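Local coordinates for protein glutamate receptor 1 (Adineta vaga, PDB 4IO2) that binds glutamate in a two-lobed extracellular domain and probably gates an ion channel of the ionotropic glutamate receptor family, at residues A3-I8 against W215-D220. Residues are numbered along the deposited sequence; the frame is centred on the assembly and turned at random.
Sequences ARLKGI and WLYAKD
In this bilobed, periplasmic-binding-protein-like glutamate-binding domain, the N-terminal lead-in to strand 9-14 packs against the type I turn and first turn that open helix 218-230, well away from the ligand. Two direct hydrogen bonds and one water bridge join the segments. Ala-3 N donates to Leu-216 O at 3.1 Å, bent to 142° and reaching the oxygen from above the carbonyl plane. Water 1 donates to Ala-3 O and accepts from Asp-220 N, so it satisfies an amide of the helix's first turn. Leu-5 N donates almost straight (171°) to the side-chain oxygen Asp-220 OD2 at 2.9 Å, from above the carboxylate plane. Arg-4 NE is 4.2 Å from the other oxygen, Asp-220 OD1, so any attraction is probably of charges only, since no N-H points at it. Tyr-217 takes the N-cap position; Ala-3 CB packs on its CE1, while Ile-8 approaches its hydroxyl end. An alanine here would probably loosen the lead-in, since Leu-5, Ala-3 and Ile-8 would all lose the ring they pack on. With its CG beside the backbone N, Leu-5 lays CD2 over one face of the Tyr-217 ring, 3.5 Å from the centroid, as a CH-pi contact.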
ATOM      1  N   ALA A   3      15.829  18.842   0.680  1.00 29.14           N
ATOM      2  CA  ALA A   3      16.640  19.159  -0.484  1.00 26.64           C
ATOM      3  C   ALA A   3      16.247  18.234  -1.620  1.00 25.46           C
ATOM      4  O   ALA A   3      15.702  17.126  -1.396  1.00 26.43           O
ATOM      5  CB  ALA A   3      18.126  18.987  -0.177  1.00 30.82           C
ATOM      6  N   ARG A   4      16.568  18.663  -2.835  1.00 25.56           N
ATOM      7  CA  ARG A   4      16.417  17.829  -4.029  1.00 23.70           C
ATOM      8  C   ARG A   4      17.651  16.968  -4.299  1.00 22.66           C
ATOM      9  O   ARG A   4      18.775  17.331  -3.953  1.00 24.63           O
ATOM     10  CB  ARG A   4      16.166  18.726  -5.257  1.00 29.11           C
ATOM     11  CG  ARG A   4      14.922  19.605  -5.166  1.00 38.15           C
ATOM     12  CD  ARG A   4      13.650  18.829  -5.495  1.00 44.78           C
ATOM     13  NE  ARG A   4      12.501  19.734  -5.595  1.00 48.65           N
ATOM     14  CZ  ARG A   4      12.130  20.369  -6.704  1.00 53.95           C
ATOM     15  NH1 ARG A   4      12.803  20.197  -7.841  1.00 55.00           N
ATOM     16  NH2 ARG A   4      11.069  21.182  -6.680  1.00 55.06           N
ATOM     17  N   LEU A   5      17.427  15.822  -4.943  1.00 21.26           N
ATOM     18  CA  LEU A   5      18.487  14.865  -5.238  1.00 20.20           C
ATOM     19  C   LEU A   5      19.280  15.203  -6.523  1.00 21.84           C
ATOM     20  O   LEU A   5      20.266  14.568  -6.815  1.00 21.20           O
ATOM     21  CB  LEU A   5      17.921  13.450  -5.289  1.00 22.18           C
ATOM     22  CG  LEU A   5      17.747  12.839  -3.885  1.00 20.89           C
ATOM     23  CD1 LEU A   5      16.912  11.568  -3.928  1.00 21.86           C
ATOM     24  CD2 LEU A   5      19.149  12.513  -3.339  1.00 24.52           C
ATOM     25  N   LYS A   6      18.878  16.224  -7.288  1.00 22.97           N
ATOM     26  CA  LYS A   6      19.580  16.563  -8.530  1.00 24.59           C
ATOM     27  C   LYS A   6      21.076  16.804  -8.317  1.00 23.72           C
ATOM     28  O   LYS A   6      21.455  17.634  -7.501  1.00 27.23           O
ATOM     29  CB  LYS A   6      18.965  17.768  -9.203  1.00 27.35           C
ATOM     30  CG  LYS A   6      19.597  18.023 -10.580  1.00 31.08           C
ATOM     31  CD  LYS A   6      18.870  19.078 -11.369  1.00 38.73           C
ATOM     32  CE  LYS A   6      19.601  19.347 -12.664  1.00 42.61           C
ATOM     33  NZ  LYS A   6      19.084  20.581 -13.323  1.00 47.29           N
ATOM     34  N   GLY A   7      21.897  16.073  -9.068  1.00 21.71           N
ATOM     35  CA  GLY A   7      23.348  16.169  -8.992  1.00 21.39           C
ATOM     36  C   GLY A   7      23.996  15.403  -7.834  1.00 21.61           C
ATOM     37  O   GLY A   7      25.230  15.377  -7.741  1.00 23.42           O
ATOM     38  N   ILE A   8      23.203  14.821  -6.950  1.00 20.24           N
ATOM     39  CA  ILE A   8      23.729  14.145  -5.771  1.00 19.13           C
ATOM     40  C   ILE A   8      23.987  12.691  -6.111  1.00 18.16           C
ATOM     41  O   ILE A   8      23.179  12.070  -6.798  1.00 19.29           O
ATOM     42  CB  ILE A   8      22.691  14.197  -4.618  1.00 21.33           C
ATOM     43  CG1 ILE A   8      22.348  15.658  -4.257  1.00 26.72           C
ATOM     44  CG2 ILE A   8      23.125  13.366  -3.430  1.00 20.83           C
ATOM     45  CD1 ILE A   8      23.539  16.474  -3.792  1.00 28.33           C
ATOM     46  N   TRP A 215      15.412  11.729   6.746  1.00 21.62           N
ATOM     47  CA  TRP A 215      16.282  11.965   5.596  1.00 20.57           C
ATOM     48  C   TRP A 215      15.974  13.268   4.905  1.00 20.47           C
ATOM     49  O   TRP A 215      14.820  13.570   4.641  1.00 21.81           O
ATOM     50  CB  TRP A 215      16.058  10.838   4.590  1.00 19.21           C
ATOM     51  CG  TRP A 215      17.062  10.658   3.530  1.00 18.33           C
ATOM     52  CD1 TRP A 215      18.428  10.714   3.640  1.00 21.03           C
ATOM     53  CD2 TRP A 215      16.787  10.286   2.193  1.00 15.54           C
ATOM     54  NE1 TRP A 215      19.017  10.397   2.434  1.00 21.96           N
ATOM     55  CE2 TRP A 215      18.021  10.120   1.531  1.00 18.52           C
ATOM     56  CE3 TRP A 215      15.594  10.049   1.479  1.00 16.21           C
ATOM     57  CZ2 TRP A 215      18.095   9.760   0.193  1.00 20.40           C
ATOM     58  CZ3 TRP A 215      15.673   9.709   0.179  1.00 18.61           C
ATOM     59  CH2 TRP A 215      16.919   9.543  -0.465  1.00 21.36           C
ATOM     60  N   LEU A 216      17.024  13.970   4.524  1.00 23.37           N
ATOM     61  CA  LEU A 216      16.937  15.263   3.856  1.00 23.49           C
ATOM     62  C   LEU A 216      16.143  15.224   2.539  1.00 20.32           C
ATOM     63  O   LEU A 216      15.502  16.183   2.168  1.00 24.12           O
ATOM     64  CB  LEU A 216      18.370  15.749   3.594  1.00 27.60           C
ATOM     65  CG  LEU A 216      18.590  17.117   2.965  1.00 29.37           C
ATOM     66  CD1 LEU A 216      18.048  18.187   3.894  1.00 32.16           C
ATOM     67  CD2 LEU A 216      20.086  17.365   2.642  1.00 28.49           C
ATOM     68  N   TYR A 217      16.176  14.085   1.859  1.00 19.49           N
ATOM     69  CA  TYR A 217      15.622  13.959   0.529  1.00 19.49           C
ATOM     70  C   TYR A 217      14.265  13.230   0.490  1.00 16.29           C
ATOM     71  O   TYR A 217      13.809  12.848  -0.575  1.00 16.72           O
ATOM     72  CB  TYR A 217      16.647  13.264  -0.382  1.00 21.79           C
ATOM     73  CG  TYR A 217      18.032  13.939  -0.415  1.00 21.67           C
ATOM     74  CD1 TYR A 217      18.238  15.139  -1.086  1.00 22.76           C
ATOM     75  CD2 TYR A 217      19.136  13.360   0.224  1.00 21.56           C
ATOM     76  CE1 TYR A 217      19.477  15.742  -1.113  1.00 23.13           C
ATOM     77  CE2 TYR A 217      20.377  13.956   0.187  1.00 24.55           C
ATOM     78  CZ  TYR A 217      20.528  15.153  -0.471  1.00 24.90           C
ATOM     79  OH  TYR A 217      21.768  15.747  -0.519  1.00 27.49           O
ATOM     80  N   ALA A 218      13.614  13.038   1.647  1.00 14.89           N
ATOM     81  CA  ALA A 218      12.424  12.185   1.725  1.00 15.81           C
ATOM     82  C   ALA A 218      11.315  12.623   0.789  1.00 15.45           C
ATOM     83  O   ALA A 218      10.721  11.795   0.062  1.00 14.37           O
ATOM     84  CB  ALA A 218      11.911  12.081   3.171  1.00 19.72           C
ATOM     85  N   LYS A 219      11.012  13.904   0.789  1.00 15.14           N
ATOM     86  CA  LYS A 219       9.908  14.409  -0.024  1.00 15.26           C
ATOM     87  C   LYS A 219      10.204  14.225  -1.505  1.00 14.64           C
ATOM     88  O   LYS A 219       9.336  13.812  -2.285  1.00 14.65           O
ATOM     89  CB  LYS A 219       9.612  15.879   0.294  1.00 17.73           C
ATOM     90  CG  LYS A 219       8.420  16.488  -0.490  1.00 20.56           C
ATOM     91  CD  LYS A 219       8.296  17.948  -0.204  1.00 30.52           C
ATOM     92  CE  LYS A 219       9.255  18.717  -1.066  1.00 35.90           C
ATOM     93  NZ  LYS A 219       8.893  20.151  -1.040  1.00 42.58           N
ATOM     94  N   ASP A 220      11.408  14.548  -1.941  1.00 16.32           N
ATOM     95  CA  ASP A 220      11.711  14.437  -3.384  1.00 15.95           C
ATOM     96  C   ASP A 220      11.518  13.016  -3.871  1.00 13.73           C
ATOM     97  O   ASP A 220      10.889  12.782  -4.909  1.00 14.53           O
ATOM     98  CB  ASP A 220      13.162  14.966  -3.658  1.00 18.82           C
ATOM     99  CG  ASP A 220      13.496  15.194  -5.150  1.00 19.41           C
ATOM    100  OD1 ASP A 220      12.627  15.568  -5.955  1.00 24.20           O
ATOM    101  OD2 ASP A 220      14.699  15.092  -5.527  1.00 20.15           O
TER
HETATM  102  O   HOH W   1      13.227  16.407  -0.393  1.00 19.21           O